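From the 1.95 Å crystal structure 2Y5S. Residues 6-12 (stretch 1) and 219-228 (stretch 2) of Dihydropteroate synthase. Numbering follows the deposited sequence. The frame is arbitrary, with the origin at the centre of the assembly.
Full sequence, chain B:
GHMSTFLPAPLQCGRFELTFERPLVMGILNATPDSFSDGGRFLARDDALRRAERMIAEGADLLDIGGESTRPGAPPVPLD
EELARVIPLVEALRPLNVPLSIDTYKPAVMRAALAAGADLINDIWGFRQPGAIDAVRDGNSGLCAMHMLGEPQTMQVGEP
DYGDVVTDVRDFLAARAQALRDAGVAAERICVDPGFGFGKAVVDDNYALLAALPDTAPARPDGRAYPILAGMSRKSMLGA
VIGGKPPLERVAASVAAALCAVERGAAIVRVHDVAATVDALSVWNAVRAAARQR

Stretch 1 (6-12) FLPAPLQ
Stretch 2, residues 219-228: ARPDGRAYPI

Two stretches of one chain, at least 209 residues apart in sequence wherever they touch, bury 403 Å² between them. Stretch 1 is extended, with phi/psi -65/150 at Ala-9, and becomes strand at Leu-11 and Gln-12. Stretch 2 has no regular helix or strand. After Ala-219 comes a type I turn from Arg-220 to Gly-223, closed by Gly-223 N to Arg-220 O at 3.0 Å. Arg-220 N also bonds Arg-224 O at 2.6 Å, and Asp-222 OD1 accepts from Arg-224 N at 2.9 Å. Gly-223 sits at 88/-14, where a CB would jam against the preceding carbonyl. The runs Phe-6 to Gln-12 and Arg-224 to Ile-228 cross, neither parallel nor antiparallel. Pro-8 CA lies 5.4 Å from Pro-227 CA.

Ala-9 is covered most. Ala-9 CB points toward stretch 2, 3.4 Å from Arg-220 NH1, 3.5 Å from Ala-225 O and 3.7 Å from Arg-224 CD. A water accepts from Ala-9 N at 2.9 Å and donates to Ala-225 O at 2.6 Å. Ala-9 O has no polar partner and faces Pro-227 CB at 3.4 Å.

Arg-224 comes next. Chi1 is m (-78°); chi2 (-130°) and chi3 (-132°) lie between wells. A guanidinium face is poorly hydrated and packs on carbon: Pro-10 CD is 4.0 Å from Arg-224 NH2, and Ala-9 CA 3.7 Å from Arg-224 NH1. Leu-7 O lies at the edge, 2.8 Å from Arg-224 NH1.

Pro-227, with a C-gamma endo ring and phi/psi -67/149, makes van der Waals contacts. Pro-227 CB meets Pro-8 CB at 4.4 Å, Pro-227 CD meets Ala-9 CB at 4.3 Å, and Pro-227 CG meets Leu-11 CD1 at 4.4 Å. Leu-11 is t,p.

Arg-220 is m,t,t, with chi4 170°. Its N-H groups point outward in the guanidinium plane, where Arg-220 NH1 (2.7 Å) and Arg-220 NH2 (3.0 Å) both donate to Pro-10 O.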

ATOM      1  N   PHE B   6      13.150   5.917 -10.378  1.00 50.60           N
ATOM      2  CA  PHE B   6      12.822   5.855 -11.789  1.00 48.33           C
ATOM      3  C   PHE B   6      11.903   7.007 -12.167  1.00 45.03           C
ATOM      4  O   PHE B   6      11.083   7.439 -11.351  1.00 43.98           O
ATOM      5  CB  PHE B   6      12.154   4.504 -12.064  1.00 47.49           C
ATOM      6  CG  PHE B   6      11.584   4.363 -13.441  1.00 46.34           C
ATOM      7  CD1 PHE B   6      12.416   4.192 -14.535  1.00 47.40           C
ATOM      8  CD2 PHE B   6      10.210   4.362 -13.636  1.00 43.51           C
ATOM      9  CE1 PHE B   6      11.894   4.049 -15.800  1.00 46.31           C
ATOM     10  CE2 PHE B   6       9.683   4.211 -14.903  1.00 42.78           C
ATOM     11  CZ  PHE B   6      10.528   4.057 -15.985  1.00 44.65           C
ATOM     12  N   LEU B   7      12.051   7.509 -13.393  1.00 42.49           N
ATOM     13  CA  LEU B   7      11.177   8.562 -13.899  1.00 39.25           C
ATOM     14  C   LEU B   7      10.540   8.123 -15.229  1.00 35.79           C
ATOM     15  O   LEU B   7      11.217   8.127 -16.266  1.00 35.43           O
ATOM     16  CB  LEU B   7      11.967   9.868 -14.058  1.00 41.53           C
ATOM     17  CG  LEU B   7      11.296  11.160 -13.568  1.00 42.26           C
ATOM     18  CD1 LEU B   7      10.069  11.483 -14.398  1.00 40.54           C
ATOM     19  CD2 LEU B   7      10.958  11.080 -12.061  1.00 43.23           C
ATOM     20  N   PRO B   8       9.237   7.735 -15.203  1.00 31.01           N
ATOM     21  CA  PRO B   8       8.559   7.353 -16.450  1.00 28.92           C
ATOM     22  C   PRO B   8       8.669   8.434 -17.518  1.00 28.07           C
ATOM     23  O   PRO B   8       8.649   9.633 -17.202  1.00 27.85           O
ATOM     24  CB  PRO B   8       7.095   7.170 -16.028  1.00 26.72           C
ATOM     25  CG  PRO B   8       7.146   6.928 -14.543  1.00 27.58           C
ATOM     26  CD  PRO B   8       8.317   7.710 -14.050  1.00 29.97           C
ATOM     27  N   ALA B   9       8.780   7.998 -18.767  1.00 27.13           N
ATOM     28  CA  ALA B   9       8.886   8.899 -19.898  1.00 27.35           C
ATOM     29  C   ALA B   9       7.592   9.710 -20.046  1.00 25.37           C
ATOM     30  O   ALA B   9       6.517   9.221 -19.701  1.00 24.57           O
ATOM     31  CB  ALA B   9       9.169   8.107 -21.170  1.00 27.15           C
ATOM     32  N   PRO B  10       7.690  10.941 -20.562  1.00 25.88           N
ATOM     33  CA  PRO B  10       6.507  11.785 -20.692  1.00 24.91           C
ATOM     34  C   PRO B  10       5.467  11.283 -21.701  1.00 23.74           C
ATOM     35  O   PRO B  10       5.783  10.514 -22.621  1.00 22.51           O
ATOM     36  CB  PRO B  10       7.081  13.132 -21.148  1.00 26.53           C
ATOM     37  CG  PRO B  10       8.345  12.782 -21.842  1.00 29.17           C
ATOM     38  CD  PRO B  10       8.899  11.611 -21.075  1.00 28.68           C
ATOM     39  N   LEU B  11       4.237  11.754 -21.510  1.00 22.80           N
ATOM     40  CA  LEU B  11       3.130  11.402 -22.369  1.00 22.81           C
ATOM     41  C   LEU B  11       2.454  12.649 -22.953  1.00 23.57           C
ATOM     42  O   LEU B  11       1.894  13.461 -22.226  1.00 23.92           O
ATOM     43  CB  LEU B  11       2.115  10.574 -21.580  1.00 21.16           C
ATOM     44  CG  LEU B  11       0.977   9.969 -22.414  1.00 21.54           C
ATOM     45  CD1 LEU B  11       1.535   8.992 -23.454  1.00 19.17           C
ATOM     46  CD2 LEU B  11      -0.093   9.280 -21.500  1.00 20.38           C
ATOM     47  N   GLN B  12       2.492  12.790 -24.268  1.00 24.97           N
ATOM     48  CA  GLN B  12       1.691  13.814 -24.935  1.00 26.06           C
ATOM     49  C   GLN B  12       0.219  13.354 -24.859  1.00 25.09           C
ATOM     50  O   GLN B  12      -0.105  12.254 -25.271  1.00 24.86           O
ATOM     51  CB  GLN B  12       2.186  14.002 -26.356  1.00 27.76           C
ATOM     52  CG  GLN B  12       1.363  14.924 -27.222  1.00 30.45           C
ATOM     53  CD  GLN B  12       1.261  16.317 -26.659  1.00 33.69           C
ATOM     54  OE1 GLN B  12       2.259  16.898 -26.221  1.00 32.17           O
ATOM     55  NE2 GLN B  12       0.042  16.871 -26.665  1.00 36.28           N
ATOM     56  N   ALA B 219      10.639  -0.302 -25.474  1.00 27.67           N
ATOM     57  CA  ALA B 219      11.394   0.956 -25.569  1.00 28.57           C
ATOM     58  C   ALA B 219      10.901   1.853 -26.705  1.00 28.65           C
ATOM     59  O   ALA B 219      10.597   1.377 -27.797  1.00 28.62           O
ATOM     60  CB  ALA B 219      12.891   0.650 -25.757  1.00 29.90           C
ATOM     61  N   ARG B 220      10.834   3.156 -26.436  1.00 29.01           N
ATOM     62  CA  ARG B 220      10.641   4.164 -27.477  1.00 29.96           C
ATOM     63  C   ARG B 220      11.952   4.282 -28.249  1.00 32.41           C
ATOM     64  O   ARG B 220      12.944   3.687 -27.839  1.00 33.79           O
ATOM     65  CB  ARG B 220      10.271   5.510 -26.862  1.00 29.41           C
ATOM     66  CG  ARG B 220       8.926   5.515 -26.172  1.00 27.16           C
ATOM     67  CD  ARG B 220       8.667   6.851 -25.529  1.00 26.92           C
ATOM     68  NE  ARG B 220       7.244   7.077 -25.295  1.00 24.89           N
ATOM     69  CZ  ARG B 220       6.755   8.089 -24.580  1.00 25.60           C
ATOM     70  NH1 ARG B 220       7.576   8.994 -24.028  1.00 25.24           N
ATOM     71  NH2 ARG B 220       5.432   8.210 -24.433  1.00 23.30           N
ATOM     72  N   PRO B 221      11.959   5.013 -29.377  1.00 33.96           N
ATOM     73  CA  PRO B 221      13.215   5.200 -30.148  1.00 36.53           C
ATOM     74  C   PRO B 221      14.348   5.885 -29.385  1.00 38.08           C
ATOM     75  O   PRO B 221      15.522   5.569 -29.604  1.00 39.56           O
ATOM     76  CB  PRO B 221      12.771   6.055 -31.332  1.00 36.86           C
ATOM     77  CG  PRO B 221      11.342   5.654 -31.549  1.00 35.17           C
ATOM     78  CD  PRO B 221      10.776   5.412 -30.169  1.00 33.53           C
ATOM     79  N   ASP B 222      14.005   6.798 -28.476  1.00 37.86           N
ATOM     80  CA  ASP B 222      15.006   7.458 -27.632  1.00 39.32           C
ATOM     81  C   ASP B 222      15.572   6.550 -26.533  1.00 38.92           C
ATOM     82  O   ASP B 222      16.346   7.014 -25.697  1.00 40.37           O
ATOM     83  CB  ASP B 222      14.431   8.731 -26.997  1.00 38.77           C
ATOM     84  CG  ASP B 222      13.313   8.436 -26.000  1.00 38.33           C
ATOM     85  OD1 ASP B 222      13.019   7.243 -25.761  1.00 39.00           O
ATOM     86  OD2 ASP B 222      12.714   9.399 -25.468  1.00 39.76           O
ATOM     87  N   GLY B 223      15.183   5.275 -26.517  1.00 37.91           N
ATOM     88  CA  GLY B 223      15.686   4.317 -25.525  1.00 37.94           C
ATOM     89  C   GLY B 223      14.902   4.259 -24.222  1.00 36.11           C
ATOM     90  O   GLY B 223      15.083   3.330 -23.429  1.00 36.38           O
ATOM     91  N   ARG B 224      14.044   5.246 -23.976  1.00 34.60           N
ATOM     92  CA  ARG B 224      13.204   5.220 -22.793  1.00 32.87           C
ATOM     93  C   ARG B 224      12.068   4.236 -23.029  1.00 30.61           C
ATOM     94  O   ARG B 224      11.495   4.169 -24.125  1.00 29.75           O
ATOM     95  CB  ARG B 224      12.590   6.595 -22.494  1.00 33.12           C
ATOM     96  CG  ARG B 224      13.506   7.633 -21.825  1.00 36.78           C
ATOM     97  CD  ARG B 224      12.790   8.244 -20.605  1.00 41.10           C
ATOM     98  NE  ARG B 224      12.846   9.709 -20.533  1.00 45.50           N
ATOM     99  CZ  ARG B 224      12.499  10.419 -19.454  1.00 46.02           C
ATOM    100  NH1 ARG B 224      12.073   9.814 -18.350  1.00 44.07           N
ATOM    101  NH2 ARG B 224      12.572  11.747 -19.478  1.00 47.80           N
ATOM    102  N   ALA B 225      11.711   3.509 -21.984  1.00 28.68           N
ATOM    103  CA  ALA B 225      10.533   2.662 -22.024  1.00 26.94           C
ATOM    104  C   ALA B 225       9.271   3.519 -22.215  1.00 25.33           C
ATOM    105  O   ALA B 225       9.164   4.622 -21.679  1.00 24.44           O
ATOM    106  CB  ALA B 225      10.447   1.840 -20.744  1.00 26.20           C
ATOM    107  N   TYR B 226       8.325   3.009 -22.998  1.00 24.38           N
ATOM    108  CA  TYR B 226       6.966   3.572 -23.021  1.00 22.47           C
ATOM    109  C   TYR B 226       6.420   3.640 -21.579  1.00 21.10           C
ATOM    110  O   TYR B 226       6.597   2.698 -20.792  1.00 21.42           O
ATOM    111  CB  TYR B 226       6.050   2.742 -23.926  1.00 21.69           C
ATOM    112  CG  TYR B 226       6.291   2.970 -25.412  1.00 22.18           C
ATOM    113  CD1 TYR B 226       5.743   4.071 -26.068  1.00 21.38           C
ATOM    114  CD2 TYR B 226       7.069   2.088 -26.165  1.00 24.45           C
ATOM    115  CE1 TYR B 226       5.965   4.288 -27.426  1.00 22.74           C
ATOM    116  CE2 TYR B 226       7.310   2.308 -27.522  1.00 24.47           C
ATOM    117  CZ  TYR B 226       6.756   3.408 -28.147  1.00 23.48           C
ATOM    118  OH  TYR B 226       6.988   3.641 -29.482  1.00 22.26           O
ATOM    119  N   PRO B 227       5.810   4.775 -21.200  1.00 20.32           N
ATOM    120  CA  PRO B 227       5.250   4.845 -19.857  1.00 18.97           C
ATOM    121  C   PRO B 227       4.073   3.895 -19.705  1.00 18.26           C
ATOM    122  O   PRO B 227       3.362   3.626 -20.686  1.00 18.13           O
ATOM    123  CB  PRO B 227       4.818   6.297 -19.736  1.00 19.40           C
ATOM    124  CG  PRO B 227       4.473   6.692 -21.131  1.00 19.62           C
ATOM    125  CD  PRO B 227       5.519   5.998 -21.972  1.00 20.67           C
ATOM    126  N   ILE B 228       3.886   3.388 -18.481  1.00 17.11           N
ATOM    127  CA  ILE B 228       2.947   2.303 -18.188  1.00 16.15           C
ATOM    128  C   ILE B 228       1.731   2.826 -17.437  1.00 16.25           C
ATOM    129  O   ILE B 228       1.873   3.554 -16.433  1.00 15.70           O
ATOM    130  CB  ILE B 228       3.596   1.239 -17.314  1.00 16.64           C
ATOM    131  CG1 ILE B 228       4.789   0.613 -18.032  1.00 17.27           C
ATOM    132  CG2 ILE B 228       2.575   0.138 -16.874  1.00 15.02           C
ATOM    133  CD1 ILE B 228       5.678  -0.273 -17.126  1.00 19.36           C
TER
HETATM  134  O   HOH W   1       9.264   5.190 -19.115  1.00 12.33           O